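Local coordinates for phosphoacetylglucosamine mutase (Aspergillus lentulus, PDB 5O9X), which catalyses the interconversion of N-acetylglucosamine 6-phosphate and 1-phosphate, as a member of the phosphohexomutase family, at residues T264-P269 with L456-V461; L291-F294 with V300-L303; I309-A314 with T345-K350; E477-L480 with L486-K489. The protein carries 1 engineered substitution. All coordinates share one frame; numbering follows the deposited sequence.

Contact 1 (T264-P269 with L456-V461)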
loop_
_atom_site.group_PDB
_atom_site.type_symbol
_atom_site.label_atom_id
_atom_site.label_comp_id
_atom_site.label_asym_id
_atom_site.label_seq_id
_atom_site.Cartn_x
_atom_site.Cartn_y
_atom_site.Cartn_z
ATOM N N THR A 264 2.656 14.854 -2.368
ATOM C CA THR A 264 4.010 15.424 -2.549
ATOM C C THR A 264 3.904 16.913 -2.846
ATOM O O THR A 264 4.738 17.672 -2.392
ATOM C CB THR A 264 4.794 14.731 -3.727
ATOM O OG1 THR A 264 3.994 14.737 -4.921
ATOM C CG2 THR A 264 5.059 13.262 -3.334
ATOM N N LYS A 265 2.889 17.334 -3.604
ATOM C CA LYS A 265 2.738 18.765 -3.908
ATOM C C LYS A 265 1.903 19.536 -2.893
ATOM O O LYS A 265 1.884 20.799 -2.928
ATOM C CB LYS A 265 2.073 18.945 -5.300
ATOM C CG LYS A 265 2.774 18.263 -6.491
ATOM C CD LYS A 265 4.023 19.032 -6.834
ATOM C CE LYS A 265 4.775 18.488 -8.072
ATOM N NZ LYS A 265 4.718 19.633 -9.035
ATOM N N GLN A 266 1.167 18.827 -2.018
ATOM C CA GLN A 266 0.275 19.479 -1.024
ATOM C C GLN A 266 -0.691 20.488 -1.662
ATOM O O GLN A 266 -0.749 21.671 -1.254
ATOM C CB GLN A 266 1.053 20.140 0.144
ATOM C CG GLN A 266 1.874 19.082 0.925
ATOM C CD GLN A 266 2.532 19.587 2.230
ATOM O OE1 GLN A 266 2.244 20.658 2.705
ATOM N NE2 GLN A 266 3.394 18.772 2.826
ATOM N N ARG A 267 -1.479 19.988 -2.602
ATOM C CA ARG A 267 -2.442 20.818 -3.362
ATOM C C ARG A 267 -3.354 19.842 -4.076
ATOM O O ARG A 267 -2.984 18.642 -4.297
ATOM C CB ARG A 267 -1.709 21.761 -4.346
ATOM C CG ARG A 267 -0.961 21.058 -5.480
ATOM C CD ARG A 267 -0.467 22.028 -6.574
ATOM N NE ARG A 267 -1.687 22.537 -7.211
ATOM C CZ ARG A 267 -1.768 23.310 -8.297
ATOM N NH1 ARG A 267 -0.686 23.712 -8.939
ATOM N NH2 ARG A 267 -2.970 23.660 -8.740
ATOM N N ALA A 268 -4.525 20.336 -4.474
ATOM C CA ALA A 268 -5.461 19.514 -5.223
ATOM C C ALA A 268 -4.961 19.363 -6.650
ATOM O O ALA A 268 -4.186 20.180 -7.094
ATOM C CB ALA A 268 -6.862 20.113 -5.205
ATOM N N PRO A 269 -5.455 18.341 -7.381
ATOM C CA PRO A 269 -5.077 18.255 -8.779
ATOM C C PRO A 269 -5.479 19.585 -9.503
ATOM O O PRO A 269 -6.532 20.096 -9.233
ATOM C CB PRO A 269 -5.930 17.098 -9.312
ATOM C CG PRO A 269 -6.222 16.212 -8.114
ATOM C CD PRO A 269 -6.346 17.218 -6.961
ATOM N N LEU A 456 2.385 19.976 11.566
ATOM C CA LEU A 456 3.564 20.870 11.327
ATOM C C LEU A 456 3.741 21.083 9.822
ATOM O O LEU A 456 3.632 20.135 9.062
ATOM C CB LEU A 456 4.836 20.199 11.875
ATOM C CG LEU A 456 4.802 20.016 13.401
ATOM C CD1 LEU A 456 6.044 19.200 13.822
ATOM C CD2 LEU A 456 4.820 21.356 14.127
ATOM N N PRO A 457 3.993 22.331 9.375
ATOM C CA PRO A 457 4.351 22.559 7.965
ATOM C C PRO A 457 5.449 21.583 7.587
ATOM O O PRO A 457 6.398 21.393 8.369
ATOM C CB PRO A 457 4.866 24.016 7.974
ATOM C CG PRO A 457 3.875 24.673 8.997
ATOM C CD PRO A 457 3.829 23.609 10.118
ATOM N N SER A 458 5.288 20.923 6.440
ATOM C CA SER A 458 6.297 19.939 6.011
ATOM C C SER A 458 6.548 20.016 4.523
ATOM O O SER A 458 5.806 20.697 3.756
ATOM C CB SER A 458 5.830 18.527 6.395
ATOM O OG SER A 458 4.710 18.145 5.603
ATOM N N ARG A 459 7.560 19.277 4.083
ATOM C CA ARG A 459 7.982 19.392 2.686
ATOM C C ARG A 459 8.703 18.133 2.300
ATOM O O ARG A 459 9.511 17.647 3.086
ATOM C CB ARG A 459 8.935 20.643 2.553
ATOM C CG ARG A 459 9.634 20.775 1.211
ATOM C CD ARG A 459 8.757 21.197 0.078
ATOM N NE ARG A 459 7.949 22.410 0.439
ATOM C CZ ARG A 459 7.341 23.200 -0.443
ATOM N NH1 ARG A 459 7.487 22.953 -1.742
ATOM N NH2 ARG A 459 6.586 24.231 -0.051
ATOM N N LEU A 460 8.400 17.609 1.103
ATOM C CA LEU A 460 9.194 16.506 0.494
ATOM C C LEU A 460 9.996 17.044 -0.662
ATOM O O LEU A 460 9.473 17.877 -1.441
ATOM C CB LEU A 460 8.267 15.385 -0.049
ATOM C CG LEU A 460 7.642 14.477 1.060
ATOM C CD1 LEU A 460 6.400 13.718 0.574
ATOM C CD2 LEU A 460 8.656 13.491 1.720
ATOM N N VAL A 461 11.252 16.609 -0.811
ATOM C CA VAL A 461 12.054 16.960 -2.019
ATOM C C VAL A 461 12.649 15.691 -2.577
ATOM O O VAL A 461 13.302 14.930 -1.811
ATOM C CB VAL A 461 13.249 17.885 -1.656
ATOM C CG1 VAL A 461 14.034 18.339 -2.950
ATOM C CG2 VAL A 461 12.760 19.096 -0.913
HETATM O O HOH W 1 5.915 18.504 -0.077
HETATM O O HOH W 2 2.594 21.210 5.142
#
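Ser458 O is met by two donors: Arg522 NH1, and more weakly Gln266 NE2 at 3.2 Å. The same amide nitrogen makes a sounder bond to the hydroxyl. Gln266 NE2 lies 3.1 Å from Ser458 OG, which sits close to the amide plane of Gln266. This is a polar seam between two domains of the phosphohexomutase fold. Helix 259-265 brings the alpha/beta side, and strand 458-463 is an outer strand of the small antiparallel sheet of the C-terminal domain. Gln266 is the first residue to leave helical backbone angles, with positive phi (52°). Its side chain runs out extended from CG and spans the gap to the strand. Arg522 lies on helix 522-539, which packs against this strand.

Two waters bridge the segments as well. One accepts a hydrogen bond from Ser458 N and donates to Gln266 OE1, so both ends of the amide are engaged. The other accepts from Leu460 N at 2.9 Å and donates to Thr264 O at 2.7 Å. These waters serve strand N-H groups that point away from strand 513-518, which pairs with Arg459 and Val461. Apolar contact is slight. Thr264 OG1 turns back to Asp260 O in its own helix, and the methyl CG2 of Thr264 meets Leu460 CD1 at 4.2 Å.

Contact 2 (L291-F294 with V300-L303). Unlike the reference sequence in segment 291-294: Leu291 (reference Val).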
loop_
_atom_site.group_PDB
_atom_site.type_symbol
_atom_site.label_atom_id
_atom_site.label_comp_id
_atom_site.label_asym_id
_atom_site.label_seq_id
_atom_site.Cartn_x
_atom_site.Cartn_y
_atom_site.Cartn_z
ATOM N N LEU A 291 -5.662 9.416 -0.046
ATOM C CA LEU A 291 -5.913 10.517 0.906
ATOM C C LEU A 291 -7.018 11.399 0.673
ATOM O O LEU A 291 -7.568 11.390 -0.386
ATOM C CB LEU A 291 -4.789 11.400 1.151
ATOM C CG LEU A 291 -3.738 11.874 0.349
ATOM C CD1 LEU A 291 -2.974 10.640 0.873
ATOM C CD2 LEU A 291 -4.288 12.045 -1.052
ATOM N N TYR A 292 -7.340 12.159 1.701
ATOM C CA TYR A 292 -8.509 13.023 1.670
ATOM C C TYR A 292 -8.033 14.446 1.702
ATOM O O TYR A 292 -6.915 14.708 2.169
ATOM C CB TYR A 292 -9.332 12.757 3.012
ATOM C CG TYR A 292 -10.500 11.763 2.786
ATOM C CD1 TYR A 292 -10.235 10.357 2.700
ATOM C CD2 TYR A 292 -11.815 12.239 2.628
ATOM C CE1 TYR A 292 -11.277 9.423 2.476
ATOM C CE2 TYR A 292 -12.909 11.326 2.453
ATOM C CZ TYR A 292 -12.616 9.923 2.358
ATOM O OH TYR A 292 -13.635 8.986 2.237
ATOM N N TYR A 293 -8.901 15.395 1.304
ATOM C CA TYR A 293 -8.543 16.802 1.324
ATOM C C TYR A 293 -9.804 17.582 0.992
ATOM O O TYR A 293 -10.818 17.019 0.543
ATOM C CB TYR A 293 -7.425 17.159 0.289
ATOM C CG TYR A 293 -7.691 16.603 -1.098
ATOM C CD1 TYR A 293 -8.329 17.412 -2.141
ATOM C CD2 TYR A 293 -7.299 15.277 -1.395
ATOM C CE1 TYR A 293 -8.538 16.859 -3.414
ATOM C CE2 TYR A 293 -7.493 14.742 -2.668
ATOM C CZ TYR A 293 -8.141 15.529 -3.665
ATOM O OH TYR A 293 -8.297 14.959 -4.925
ATOM N N PHE A 294 -9.778 18.870 1.321
ATOM C CA PHE A 294 -10.886 19.757 0.981
ATOM C C PHE A 294 -10.391 21.170 0.947
ATOM O O PHE A 294 -9.305 21.459 1.514
ATOM C CB PHE A 294 -12.049 19.628 2.044
ATOM C CG PHE A 294 -11.722 20.134 3.412
ATOM C CD1 PHE A 294 -12.434 21.240 3.970
ATOM C CD2 PHE A 294 -10.775 19.474 4.230
ATOM C CE1 PHE A 294 -12.173 21.644 5.271
ATOM C CE2 PHE A 294 -10.512 19.909 5.509
ATOM C CZ PHE A 294 -11.187 20.999 6.053
ATOM N N VAL A 300 -8.907 27.664 1.378
ATOM C CA VAL A 300 -7.506 27.162 1.525
ATOM C C VAL A 300 -7.538 25.620 1.489
ATOM O O VAL A 300 -8.325 25.019 2.188
ATOM C CB VAL A 300 -6.788 27.649 2.849
ATOM C CG1 VAL A 300 -5.376 27.076 2.992
ATOM C CG2 VAL A 300 -6.794 29.190 3.032
ATOM N N PHE A 301 -6.656 25.014 0.690
ATOM C CA PHE A 301 -6.516 23.562 0.576
ATOM C C PHE A 301 -6.023 23.005 1.899
ATOM O O PHE A 301 -5.016 23.529 2.459
ATOM C CB PHE A 301 -5.473 23.207 -0.567
ATOM C CG PHE A 301 -5.062 21.763 -0.584
ATOM C CD1 PHE A 301 -5.838 20.799 -1.279
ATOM C CD2 PHE A 301 -3.955 21.336 0.167
ATOM C CE1 PHE A 301 -5.456 19.433 -1.291
ATOM C CE2 PHE A 301 -3.576 19.995 0.139
ATOM C CZ PHE A 301 -4.333 19.047 -0.557
ATOM N N ARG A 302 -6.650 21.935 2.377
ATOM C CA ARG A 302 -6.226 21.249 3.617
ATOM C C ARG A 302 -6.141 19.757 3.332
ATOM O O ARG A 302 -7.047 19.175 2.773
ATOM C CB ARG A 302 -7.237 21.429 4.764
ATOM C CG ARG A 302 -7.602 22.908 5.013
ATOM C CD ARG A 302 -6.351 23.696 5.484
ATOM N NE ARG A 302 -6.694 25.079 5.804
ATOM C CZ ARG A 302 -5.828 25.968 6.308
ATOM N NH1 ARG A 302 -4.537 25.644 6.506
ATOM N NH2 ARG A 302 -6.270 27.210 6.569
ATOM N N LEU A 303 -5.057 19.174 3.759
ATOM C CA LEU A 303 -4.753 17.796 3.422
ATOM C C LEU A 303 -5.079 16.899 4.597
ATOM O O LEU A 303 -4.725 17.225 5.723
ATOM C CB LEU A 303 -3.226 17.646 3.088
ATOM C CG LEU A 303 -2.712 16.203 2.844
ATOM C CD1 LEU A 303 -3.409 15.544 1.634
ATOM C CD2 LEU A 303 -1.151 16.270 2.773
#
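Strands 291-294 and 301-303 run antiparallel, their directions 156° apart, and a pair of backbone bonds joins Phe294 with Arg302. Arg302 N to Phe294 O is the shorter at 2.8 Å, and Phe294 N to Arg302 O measures 3.1 Å. Next along, Tyr293 and Leu303 form a non-hydrogen-bonded pair. Here a CA-H...O contact, bent at the hydrogen, brings Tyr293 CA within 3.2 Å of Arg302 O.

On the Phe294 side of the sheet, the aliphatic part of Arg302 lies against the Phe294 ring. Arg302 CB is 3.7 Å from Phe294 CE2, and CG sits over one ring face. The Arg302 chain bends at chi2 (-64°), which leads the guanidinium away from the ring. Its NE is paired with Asp296 in the turn, and Val300 CG1 covers one guanidinium face. Leu450 of helix 446-451 packs on both Phe294 and Arg302.

The two strands make a beta hairpin at the edge of the mixed five-stranded sheet in one of the alpha/beta domains of the phosphohexomutase fold; 301-304 is its outermost strand. On the other face Tyr293 and Phe301 meet, with Phe301 CE1 3.4 Å from Tyr293 CB. Their rings are oblique, centroids 5.7 Å apart. Val262 of helix 259-265 touches both. Tyr293 OH is hydrogen-bonded to Ser282 OG on the neighbouring strand 279-283. Leu303 CD1 lies 3.6 Å from Tyr292 O. Its approach to Leu291, which differs from the reference valine, is doubtful because the modelled Leu291 side chain is distorted.

Contact 3 (I309-A314 with T345-K350)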
loop_
_atom_site.group_PDB
_atom_site.type_symbol
_atom_site.label_atom_id
_atom_site.label_comp_id
_atom_site.label_asym_id
_atom_site.label_seq_id
_atom_site.Cartn_x
_atom_site.Cartn_y
_atom_site.Cartn_z
ATOM N N ILE A 309 -5.998 9.372 8.571
ATOM C CA ILE A 309 -6.870 8.174 8.511
ATOM C C ILE A 309 -6.557 7.243 9.694
ATOM O O ILE A 309 -7.473 6.764 10.361
ATOM C CB ILE A 309 -6.743 7.417 7.129
ATOM C CG1 ILE A 309 -7.117 8.426 5.989
ATOM C CG2 ILE A 309 -7.720 6.218 7.104
ATOM C CD1 ILE A 309 -6.883 7.909 4.569
ATOM N N ALA A 310 -5.269 6.975 9.934
ATOM C CA ALA A 310 -4.870 6.085 11.052
ATOM C C ALA A 310 -5.493 6.631 12.368
ATOM O O ALA A 310 -6.063 5.877 13.196
ATOM C CB ALA A 310 -3.359 6.074 11.147
ATOM N N THR A 311 -5.318 7.916 12.591
ATOM C CA THR A 311 -5.776 8.493 13.882
ATOM C C THR A 311 -7.321 8.544 13.987
ATOM O O THR A 311 -7.887 8.339 15.075
ATOM C CB THR A 311 -5.169 9.879 14.135
ATOM O OG1 THR A 311 -5.418 10.745 13.049
ATOM C CG2 THR A 311 -3.671 9.717 14.305
ATOM N N LEU A 312 -7.963 8.812 12.865
ATOM C CA LEU A 312 -9.422 8.733 12.755
ATOM C C LEU A 312 -9.886 7.311 13.166
ATOM O O LEU A 312 -10.782 7.136 14.010
ATOM C CB LEU A 312 -9.891 9.114 11.311
ATOM C CG LEU A 312 -11.434 9.085 11.133
ATOM C CD1 LEU A 312 -12.079 10.256 11.900
ATOM C CD2 LEU A 312 -11.880 9.091 9.702
ATOM N N ALA A 313 -9.290 6.292 12.550
ATOM C CA ALA A 313 -9.656 4.880 12.826
ATOM C C ALA A 313 -9.318 4.447 14.279
ATOM O O ALA A 313 -10.119 3.801 14.920
ATOM C CB ALA A 313 -8.894 3.964 11.848
ATOM N N ALA A 314 -8.114 4.830 14.777
ATOM C CA ALA A 314 -7.764 4.524 16.161
ATOM C C ALA A 314 -8.730 5.171 17.164
ATOM O O ALA A 314 -9.106 4.508 18.169
ATOM C CB ALA A 314 -6.310 4.894 16.454
ATOM N N THR A 345 2.047 12.029 15.557
ATOM C CA THR A 345 2.671 11.229 16.606
ATOM C C THR A 345 2.303 11.756 18.025
ATOM O O THR A 345 2.026 10.969 18.925
ATOM C CB THR A 345 4.197 11.174 16.379
ATOM O OG1 THR A 345 4.483 10.781 14.981
ATOM C CG2 THR A 345 4.921 10.196 17.396
ATOM N N GLU A 346 2.371 13.067 18.181
ATOM C CA GLU A 346 2.096 13.753 19.408
ATOM C C GLU A 346 0.612 13.527 19.805
ATOM O O GLU A 346 0.304 13.278 20.969
ATOM C CB GLU A 346 2.397 15.258 19.189
ATOM C CG GLU A 346 1.989 16.122 20.407
ATOM C CD GLU A 346 2.171 17.645 20.213
ATOM O OE1 GLU A 346 1.662 18.299 19.195
ATOM O OE2 GLU A 346 2.845 18.192 21.129
ATOM N N TYR A 347 -0.288 13.632 18.823
ATOM C CA TYR A 347 -1.723 13.362 19.009
ATOM C C TYR A 347 -1.949 11.959 19.492
ATOM O O TYR A 347 -2.749 11.736 20.423
ATOM C CB TYR A 347 -2.498 13.663 17.727
ATOM C CG TYR A 347 -4.029 13.396 17.785
ATOM C CD1 TYR A 347 -4.921 14.335 18.364
ATOM C CD2 TYR A 347 -4.579 12.253 17.221
ATOM C CE1 TYR A 347 -6.311 14.090 18.421
ATOM C CE2 TYR A 347 -5.980 12.036 17.205
ATOM C CZ TYR A 347 -6.808 12.950 17.842
ATOM O OH TYR A 347 -8.169 12.691 17.841
ATOM N N ILE A 348 -1.229 11.015 18.924
ATOM C CA ILE A 348 -1.455 9.597 19.267
ATOM C C ILE A 348 -1.012 9.397 20.730
ATOM O O ILE A 348 -1.699 8.704 21.535
ATOM C CB ILE A 348 -0.660 8.646 18.337
ATOM C CG1 ILE A 348 -1.226 8.685 16.853
ATOM C CG2 ILE A 348 -0.647 7.222 18.884
ATOM C CD1 ILE A 348 -0.292 8.006 15.829
ATOM N N GLU A 349 0.081 10.061 21.073
ATOM C CA GLU A 349 0.646 9.927 22.409
ATOM C C GLU A 349 -0.210 10.674 23.466
ATOM O O GLU A 349 -0.515 10.107 24.463
ATOM C CB GLU A 349 2.101 10.421 22.444
ATOM C CG GLU A 349 2.815 10.085 23.777
ATOM C CD GLU A 349 3.901 11.092 24.234
ATOM O OE1 GLU A 349 4.268 12.042 23.492
ATOM O OE2 GLU A 349 4.404 10.927 25.374
ATOM N N LYS A 350 -0.587 11.917 23.234
ATOM C CA LYS A 350 -1.108 12.786 24.311
ATOM C C LYS A 350 -2.615 12.886 24.343
ATOM O O LYS A 350 -3.194 13.158 25.421
ATOM C CB LYS A 350 -0.539 14.203 24.236
ATOM C CG LYS A 350 0.969 14.270 24.323
ATOM C CD LYS A 350 1.334 15.759 24.229
ATOM C CE LYS A 350 2.831 15.990 24.463
ATOM N NZ LYS A 350 3.143 17.439 24.193
HETATM O O HOH W 3 -9.075 11.239 15.253
#
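Two helices of an alpha/beta domain pack side by side here, next to its mixed four-stranded sheet. Thr311 of helix 306-324 fits against Tyr347 and Ile348 of helix 342-350. All three residues are buried, but the patch is small. Thr311 uses two carbons. Its CB lies 3.8 Å from Tyr347 CE2, and the neighbouring ring carbon CD2 is almost as close. The ring is met obliquely. The methyl CG2 of Thr311 touches Ile348 CG1 at 3.7 Å, the two side chains crossing at about a right angle.

Torsions divide the work of the threonine. With chi1 at 54°, OG1 turns back along its own helix to the carbonyls of Asp307 and Arg308. That satisfies the hydroxyl and leaves CB and CG2 to make the apolar contact. Tyr347 has CG opposite its backbone N (chi1 179°), which carries the ring across to the other helix. Tyr453 meets this ring too and also touches Thr311.

At the phenol end a water joins the helices. It is 3.1 Å from Tyr347 OH and makes a weak bond to Thr311 O. On the outer side of helix 342-350, Glu346 and Lys350 form a salt bridge one turn apart.

Ile348 and Ala314 both rest on Val334 of strand 332-337, so the two helices share one face of the sheet. Helix 342-350 leads from that strand to the parallel strand 356-359, the beta-alpha-beta crossover of the layered alpha/beta domains in this family.

Contact 4 (E477-L480 with L486-K489)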
loop_
_atom_site.group_PDB
_atom_site.type_symbol
_atom_site.label_atom_id
_atom_site.label_comp_id
_atom_site.label_asym_id
_atom_site.label_seq_id
_atom_site.Cartn_x
_atom_site.Cartn_y
_atom_site.Cartn_z
ATOM N N GLU A 477 15.097 4.012 9.484
ATOM C CA GLU A 477 15.628 4.823 8.407
ATOM C C GLU A 477 15.759 6.351 8.734
ATOM O O GLU A 477 15.788 7.173 7.827
ATOM C CB GLU A 477 14.856 4.542 7.095
ATOM C CG GLU A 477 14.947 3.053 6.665
ATOM C CD GLU A 477 14.026 2.801 5.495
ATOM O OE1 GLU A 477 12.806 3.071 5.649
ATOM O OE2 GLU A 477 14.520 2.579 4.386
ATOM N N ARG A 478 15.793 6.725 10.015
ATOM C CA ARG A 478 15.802 8.142 10.424
ATOM C C ARG A 478 17.233 8.754 10.451
ATOM O O ARG A 478 17.378 9.964 10.609
ATOM C CB ARG A 478 15.056 8.398 11.774
ATOM C CG ARG A 478 13.574 8.032 11.631
ATOM C CD ARG A 478 12.815 8.039 12.969
ATOM N NE ARG A 478 13.193 6.859 13.782
ATOM C CZ ARG A 478 12.545 6.593 14.928
ATOM N NH1 ARG A 478 11.533 7.379 15.304
ATOM N NH2 ARG A 478 12.889 5.553 15.661
ATOM N N LYS A 479 18.262 7.913 10.306
ATOM C CA LYS A 479 19.668 8.417 10.308
ATOM C C LYS A 479 20.414 7.755 9.170
ATOM O O LYS A 479 20.169 6.585 8.917
ATOM C CB LYS A 479 20.320 8.108 11.680
ATOM C CG LYS A 479 19.660 8.914 12.838
ATOM C CD LYS A 479 20.158 8.281 14.154
ATOM C CE LYS A 479 19.863 9.103 15.409
ATOM N NZ LYS A 479 18.399 9.399 15.503
ATOM N N LEU A 480 21.358 8.490 8.562
ATOM C CA LEU A 480 22.277 7.951 7.538
ATOM C C LEU A 480 23.584 7.467 8.165
ATOM O O LEU A 480 24.267 8.218 8.919
ATOM C CB LEU A 480 22.570 9.019 6.471
ATOM C CG LEU A 480 21.362 9.199 5.564
ATOM C CD1 LEU A 480 21.582 10.482 4.763
ATOM C CD2 LEU A 480 21.127 7.995 4.641
ATOM N N LEU A 486 27.381 13.087 6.527
ATOM C CA LEU A 486 26.143 13.747 6.065
ATOM C C LEU A 486 25.113 13.810 7.191
ATOM O O LEU A 486 24.458 14.836 7.337
ATOM C CB LEU A 486 25.510 13.017 4.835
ATOM C CG LEU A 486 24.185 13.649 4.297
ATOM C CD1 LEU A 486 24.385 15.121 3.969
ATOM C CD2 LEU A 486 23.725 12.892 3.072
ATOM N N GLN A 487 24.911 12.706 7.924
ATOM C CA GLN A 487 23.994 12.789 9.119
ATOM C C GLN A 487 24.350 13.925 10.128
ATOM O O GLN A 487 23.461 14.649 10.657
ATOM C CB GLN A 487 23.871 11.436 9.854
ATOM C CG GLN A 487 22.725 11.486 10.942
ATOM C CD GLN A 487 21.428 11.803 10.274
ATOM O OE1 GLN A 487 21.183 11.245 9.178
ATOM N NE2 GLN A 487 20.542 12.659 10.909
ATOM N N ALA A 488 25.633 14.093 10.378
ATOM C CA ALA A 488 26.141 15.222 11.172
ATOM C C ALA A 488 25.581 16.557 10.662
ATOM O O ALA A 488 25.105 17.395 11.455
ATOM C CB ALA A 488 27.713 15.247 11.178
ATOM N N LYS A 489 25.634 16.756 9.349
ATOM C CA LYS A 489 25.105 18.016 8.741
ATOM C C LYS A 489 23.609 18.123 8.979
ATOM O O LYS A 489 23.126 19.168 9.306
ATOM C CB LYS A 489 25.398 18.021 7.232
ATOM C CG LYS A 489 26.896 18.031 6.943
ATOM C CD LYS A 489 27.093 18.139 5.410
ATOM C CE LYS A 489 28.619 18.116 5.086
ATOM N NZ LYS A 489 28.762 18.495 3.613
HETATM O O HOH W 4 17.720 12.719 10.449
HETATM O O HOH W 5 26.280 10.069 7.670
#
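Gln487 makes the tight part of this contact through its amide oxygen. Leu480 N donates to Gln487 OE1 over 2.8 Å, and the bond is nearly straight, 166° at the hydrogen. The donor stands above the carbonyl plane of the amide, 37° out of it. Lys479 CA is also near, 3.4 Å from Gln487 OE1. The Gln487 side chain bends at chi2 (60°), and this turns the amide toward the backbone of Leu480; Gln487 CB lies 3.4 Å from Leu480 O. Next to it is the apolar part. Leu480 CD1 meets Leu486 CD2 at 3.6 Å, and both leucines are buried. Ala473 on the partner strand touches Leu480, and Phe471 touches Leu486.

The looser side is held by water. One water accepts from Gln487 N and donates to Leu480 O, each bond 3.0 Å long. Thus the backbone of Leu480 is tied to Gln487 directly at N and through water at O. A second water accepts from Gln487 NE2 and lies near Arg478 O. Gln487 NE2 also reaches Asp491, one turn further along the helix. The long chains of Arg478 and Lys479 lead away from helix 486-495. Arg478 pairs with Asp475, whereas the link from Lys479 to the same acid is long and weak.

Arg478 and Lys479 together face Tyr474, a classic beta bulge. The contact thus joins a bulged two-stranded hairpin to the first turn of the helix that follows it, within the phosphohexomutase C-terminal domain.

From the N terminus, contact 1 opens first, at the end of helix 259-265, and closes only at strand 458-463. Its long loop contains contacts 2 and 3, which follow one another without crossing. Contact 2 closes a short hairpin at the edge of one alpha/beta sheet. Strand 301-304 then runs on into helix 306-324, where contact 3 begins its packing on helix 342-350. Contact 4 comes later, a local closure within the C-terminal domain. Contacts 1 and 2 touch: Phe301 packs on the backbone of Gln266 to Ala268. Contact 1 spans from helix 259-265 to the C-terminal strand 458-463, while contacts 2, 3 and 4 each act within their own region.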